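Local coordinates for protein similar to hydroxylamine oxidoreductase (Kuenenia stuttgartiensis, PDB 6H5L) that probably works as a multihaem oxidoreductase of the hydroxylamine oxidoreductase family, carrying electrons through its c-type haems within a large reductase complex of an anammox bacterium, at residues 300-311 / 331-342. Numbering follows the deposited sequence.
Sequences GIWRMGTVPPSN and KIDIYSEENVAK. With HEC (heme c), chain I.
Asn311 spends both ends of its amide on the facing segment, 331-342: OD1 accepts from Ile334 N at 2.9 Å, on a lone pair in the carbonyl plane (N-H...O 158°), while ND2 donates to Asp333 OD1, also at 2.9 Å, with amide and carboxylate planes 42° apart. The two bonds fix the rotation of the amide. Next to it, Ser310 N reaches Ile332 O at 2.7 Å and Ile332 N returns a longer bond to Pro308 O, a single beta bridge around Pro309 and Ile332. At the far end, Lys342, its chain extended beyond CG, brings NZ to Gly300 O at 3.2 Å. The bridge lies in the long loop between strand 291-292 and helix 337-350, which has no regular helix or strand between the two segments; the N-cap of that helix, Ser336, accepts from Asn339 N. This loop also lines a haem c pocket of the multihaem cytochrome fold: the backbone N atoms of Ile301 and Trp302 both donate to propionate oxygen O2D of the haem. Ile334 packs crosswise over the Trp302 indole, CD1 standing 3.5 Å from the centroid of the six-membered ring in a CH-pi contact, while Trp302 NE1 bonds to Asp367 of helix 356-389. A leucine in place of Trp302 would probably deprive Ile334 of its flat partner and leave the Asp367 carboxylate without this donor. Ile301 CG2 meets Ile334 CD1, and the Ile301 and Lys342 side chains slide past each other in opposite directions, Ile301 CD1 lying 3.8 Å from Lys342 CB. Farther along, Val307 CG1 rests on Ile332 CG1, 3.7 Å away.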
# COMPACT_ATOMS: atom_id res chain seq x y z
N GLY A 300 33.38 -25.73 26.55
CA GLY A 300 32.91 -26.89 27.29
C GLY A 300 33.74 -27.15 28.54
O GLY A 300 34.96 -27.03 28.54
N ILE A 301 33.04 -27.52 29.62
CA ILE A 301 33.66 -27.81 30.91
C ILE A 301 33.34 -29.22 31.38
O ILE A 301 34.25 -29.99 31.71
CB ILE A 301 33.25 -26.78 32.00
CG1 ILE A 301 33.68 -25.35 31.57
CG2 ILE A 301 33.83 -27.14 33.35
CD1 ILE A 301 33.19 -24.26 32.51
N TRP A 302 32.06 -29.53 31.45
CA TRP A 302 31.59 -30.87 31.89
C TRP A 302 31.43 -31.74 30.66
O TRP A 302 30.96 -32.81 30.81
CB TRP A 302 30.26 -30.77 32.63
CG TRP A 302 30.31 -30.24 34.02
CD1 TRP A 302 29.97 -28.99 34.40
CD2 TRP A 302 30.71 -30.92 35.21
NE1 TRP A 302 30.11 -28.85 35.74
CE2 TRP A 302 30.57 -30.01 36.27
CE3 TRP A 302 31.15 -32.21 35.49
CZ2 TRP A 302 30.87 -30.35 37.58
CZ3 TRP A 302 31.44 -32.54 36.78
CH2 TRP A 302 31.31 -31.63 37.81
N ARG A 303 32.03 -31.32 29.56
CA ARG A 303 31.89 -31.80 28.18
C ARG A 303 30.70 -32.73 27.99
O ARG A 303 29.65 -32.23 27.86
CB ARG A 303 33.22 -32.47 27.81
CG ARG A 303 34.42 -31.60 28.13
CD ARG A 303 34.64 -30.40 27.26
NE ARG A 303 34.60 -30.74 25.87
CZ ARG A 303 35.62 -30.96 25.08
NH1 ARG A 303 36.84 -30.94 25.52
NH2 ARG A 303 35.41 -31.19 23.81
N MET A 304 30.83 -34.03 28.17
CA MET A 304 29.70 -34.89 27.87
C MET A 304 28.92 -35.29 29.10
O MET A 304 27.77 -35.74 28.97
CB MET A 304 30.17 -36.15 27.12
CG MET A 304 29.03 -36.93 26.45
SD MET A 304 29.58 -38.28 25.38
CE MET A 304 28.01 -38.98 24.87
N GLY A 305 29.48 -35.09 30.29
CA GLY A 305 28.89 -35.59 31.52
C GLY A 305 29.36 -36.97 31.91
O GLY A 305 28.88 -37.51 32.91
N THR A 306 30.27 -37.56 31.14
CA THR A 306 30.77 -38.90 31.40
C THR A 306 32.11 -38.92 32.11
O THR A 306 32.32 -39.75 33.00
CB THR A 306 30.90 -39.67 30.08
OG1 THR A 306 31.75 -38.95 29.18
CG2 THR A 306 29.53 -39.86 29.44
N VAL A 307 33.02 -38.02 31.75
CA VAL A 307 34.36 -38.02 32.36
C VAL A 307 34.25 -37.59 33.82
O VAL A 307 33.67 -36.53 34.10
CB VAL A 307 35.30 -37.10 31.58
CG1 VAL A 307 36.63 -36.99 32.29
CG2 VAL A 307 35.48 -37.62 30.16
N PRO A 308 34.77 -38.36 34.76
CA PRO A 308 34.63 -38.01 36.18
C PRO A 308 35.43 -36.76 36.51
O PRO A 308 36.54 -36.57 36.00
CB PRO A 308 35.19 -39.24 36.91
CG PRO A 308 35.23 -40.33 35.88
CD PRO A 308 35.47 -39.64 34.58
N PRO A 309 34.89 -35.88 37.35
CA PRO A 309 35.68 -34.72 37.80
C PRO A 309 36.72 -35.12 38.84
O PRO A 309 36.51 -36.02 39.66
CB PRO A 309 34.61 -33.80 38.42
CG PRO A 309 33.54 -34.73 38.87
CD PRO A 309 33.51 -35.84 37.85
N SER A 310 37.87 -34.43 38.79
CA SER A 310 38.95 -34.69 39.73
C SER A 310 38.67 -34.14 41.12
O SER A 310 39.44 -34.43 42.05
CB SER A 310 40.26 -34.08 39.22
OG SER A 310 40.21 -32.67 39.20
N ASN A 311 37.60 -33.37 41.29
CA ASN A 311 37.27 -32.75 42.57
C ASN A 311 36.46 -33.67 43.47
O ASN A 311 35.84 -33.19 44.43
CB ASN A 311 36.52 -31.44 42.33
CG ASN A 311 37.08 -30.64 41.17
OD1 ASN A 311 36.59 -30.72 40.05
ND2 ASN A 311 38.13 -29.87 41.44
N LYS A 331 40.72 -36.86 34.43
CA LYS A 331 39.67 -36.27 35.25
C LYS A 331 39.65 -34.75 35.08
O LYS A 331 40.70 -34.10 35.11
CB LYS A 331 39.86 -36.65 36.72
CG LYS A 331 39.78 -38.14 36.99
CD LYS A 331 38.91 -38.43 38.21
CE LYS A 331 39.72 -39.01 39.36
NZ LYS A 331 40.22 -40.37 39.05
N ILE A 332 38.45 -34.20 34.90
CA ILE A 332 38.29 -32.77 34.69
C ILE A 332 38.42 -32.04 36.02
O ILE A 332 37.76 -32.40 37.00
CB ILE A 332 36.93 -32.47 34.02
CG1 ILE A 332 36.77 -33.28 32.73
CG2 ILE A 332 36.79 -30.98 33.74
CD1 ILE A 332 35.41 -33.11 32.08
N ASP A 333 39.26 -31.01 36.05
CA ASP A 333 39.39 -30.15 37.22
C ASP A 333 38.42 -28.99 37.04
O ASP A 333 38.70 -28.05 36.29
CB ASP A 333 40.83 -29.67 37.39
CG ASP A 333 41.06 -28.99 38.73
OD1 ASP A 333 40.11 -28.91 39.53
OD2 ASP A 333 42.20 -28.54 38.97
N ILE A 334 37.28 -29.06 37.73
CA ILE A 334 36.23 -28.06 37.56
C ILE A 334 36.73 -26.68 37.97
O ILE A 334 36.37 -25.66 37.36
CB ILE A 334 34.97 -28.47 38.34
CG1 ILE A 334 34.35 -29.72 37.72
CG2 ILE A 334 33.96 -27.33 38.40
CD1 ILE A 334 34.09 -29.58 36.23
N TYR A 335 37.58 -26.62 38.99
CA TYR A 335 38.04 -25.35 39.55
C TYR A 335 39.48 -25.03 39.15
O TYR A 335 40.20 -24.35 39.88
CB TYR A 335 37.89 -25.35 41.06
CG TYR A 335 36.46 -25.57 41.50
CD1 TYR A 335 35.50 -24.58 41.30
CD2 TYR A 335 36.06 -26.76 42.09
CE1 TYR A 335 34.19 -24.78 41.69
CE2 TYR A 335 34.75 -26.96 42.48
CZ TYR A 335 33.82 -25.97 42.28
OH TYR A 335 32.51 -26.16 42.66
N SER A 336 39.91 -25.50 37.98
CA SER A 336 41.20 -25.10 37.44
C SER A 336 41.12 -23.67 36.92
O SER A 336 40.04 -23.13 36.67
CB SER A 336 41.64 -26.05 36.33
OG SER A 336 40.81 -25.91 35.19
N GLU A 337 42.29 -23.05 36.74
CA GLU A 337 42.34 -21.71 36.17
C GLU A 337 41.69 -21.67 34.80
O GLU A 337 41.03 -20.69 34.44
CB GLU A 337 43.79 -21.23 36.09
CG GLU A 337 44.33 -20.64 37.37
CD GLU A 337 45.73 -20.06 37.19
OE1 GLU A 337 46.48 -20.58 36.34
OE2 GLU A 337 46.06 -19.08 37.89
N GLU A 338 41.85 -22.74 34.01
CA GLU A 338 41.29 -22.78 32.67
C GLU A 338 39.77 -22.86 32.70
O GLU A 338 39.09 -22.19 31.92
CB GLU A 338 41.88 -23.96 31.90
CG GLU A 338 41.52 -23.99 30.42
CD GLU A 338 41.93 -25.29 29.76
OE1 GLU A 338 41.96 -26.33 30.45
OE2 GLU A 338 42.23 -25.28 28.55
N ASN A 339 39.22 -23.68 33.60
CA ASN A 339 37.77 -23.87 33.64
C ASN A 339 37.06 -22.74 34.37
O ASN A 339 35.89 -22.46 34.06
CB ASN A 339 37.43 -25.22 34.28
CG ASN A 339 37.71 -26.39 33.35
OD1 ASN A 339 37.70 -26.25 32.13
ND2 ASN A 339 37.97 -27.55 33.94
N VAL A 340 37.72 -22.10 35.33
CA VAL A 340 37.14 -20.91 35.94
C VAL A 340 37.02 -19.80 34.90
O VAL A 340 36.02 -19.07 34.86
CB VAL A 340 37.96 -20.47 37.16
CG1 VAL A 340 37.52 -19.09 37.64
CG2 VAL A 340 37.83 -21.49 38.28
N ALA A 341 38.02 -19.66 34.03
CA ALA A 341 37.94 -18.69 32.95
C ALA A 341 36.84 -19.06 31.96
O ALA A 341 36.11 -18.19 31.48
CB ALA A 341 39.28 -18.57 32.24
N LYS A 342 36.72 -20.35 31.63
CA LYS A 342 35.63 -20.80 30.77
C LYS A 342 34.28 -20.48 31.39
O LYS A 342 33.36 -20.03 30.69
CB LYS A 342 35.75 -22.31 30.52
CG LYS A 342 36.87 -22.72 29.58
CD LYS A 342 36.85 -24.22 29.37
CE LYS A 342 38.00 -24.69 28.49
NZ LYS A 342 38.03 -26.17 28.38
FE HEC I . 24.11 -26.12 25.48
CHA HEC I . 26.18 -27.81 27.54
CHB HEC I . 24.32 -28.65 23.13
CHC HEC I . 21.76 -24.56 23.52
CHD HEC I . 24.32 -23.27 27.42
NA HEC I . 24.99 -27.95 25.39
C1A HEC I . 25.96 -28.35 26.29
C2A HEC I . 26.70 -29.43 25.68
C3A HEC I . 26.19 -29.66 24.47
C4A HEC I . 25.11 -28.73 24.26
CMA HEC I . 26.67 -30.73 23.46
CAA HEC I . 27.88 -30.19 26.32
CBA HEC I . 29.16 -29.44 26.00
CGA HEC I . 29.50 -28.53 27.15
O1A HEC I . 29.49 -27.29 26.95
O2A HEC I . 29.76 -29.05 28.27
NB HEC I . 23.24 -26.51 23.63
C1B HEC I . 23.40 -27.66 22.89
C2B HEC I . 22.41 -27.66 21.84
C3B HEC I . 21.70 -26.53 21.94
C4B HEC I . 22.21 -25.78 23.07
CMB HEC I . 22.25 -28.76 20.77
CAB HEC I . 20.54 -26.10 21.01
CBB HEC I . 19.33 -27.04 21.13
NC HEC I . 23.25 -24.25 25.44
C1C HEC I . 22.24 -23.85 24.59
C2C HEC I . 21.65 -22.64 25.14
C3C HEC I . 22.46 -22.20 26.11
C4C HEC I . 23.41 -23.26 26.39
CMC HEC I . 20.64 -21.75 24.37
CAC HEC I . 22.30 -20.89 26.91
CBC HEC I . 21.05 -20.96 27.81
ND HEC I . 25.11 -25.61 27.21
C1D HEC I . 25.02 -24.38 27.87
C2D HEC I . 25.77 -24.46 29.10
C3D HEC I . 26.35 -25.88 29.14
C4D HEC I . 25.89 -26.52 27.92
CMD HEC I . 25.96 -23.35 30.16
CAD HEC I . 27.25 -26.49 30.23
CBD HEC I . 28.67 -26.00 29.99
CGD HEC I . 29.62 -26.61 30.99
O1D HEC I . 29.67 -26.12 32.14
O2D HEC I . 30.31 -27.59 30.62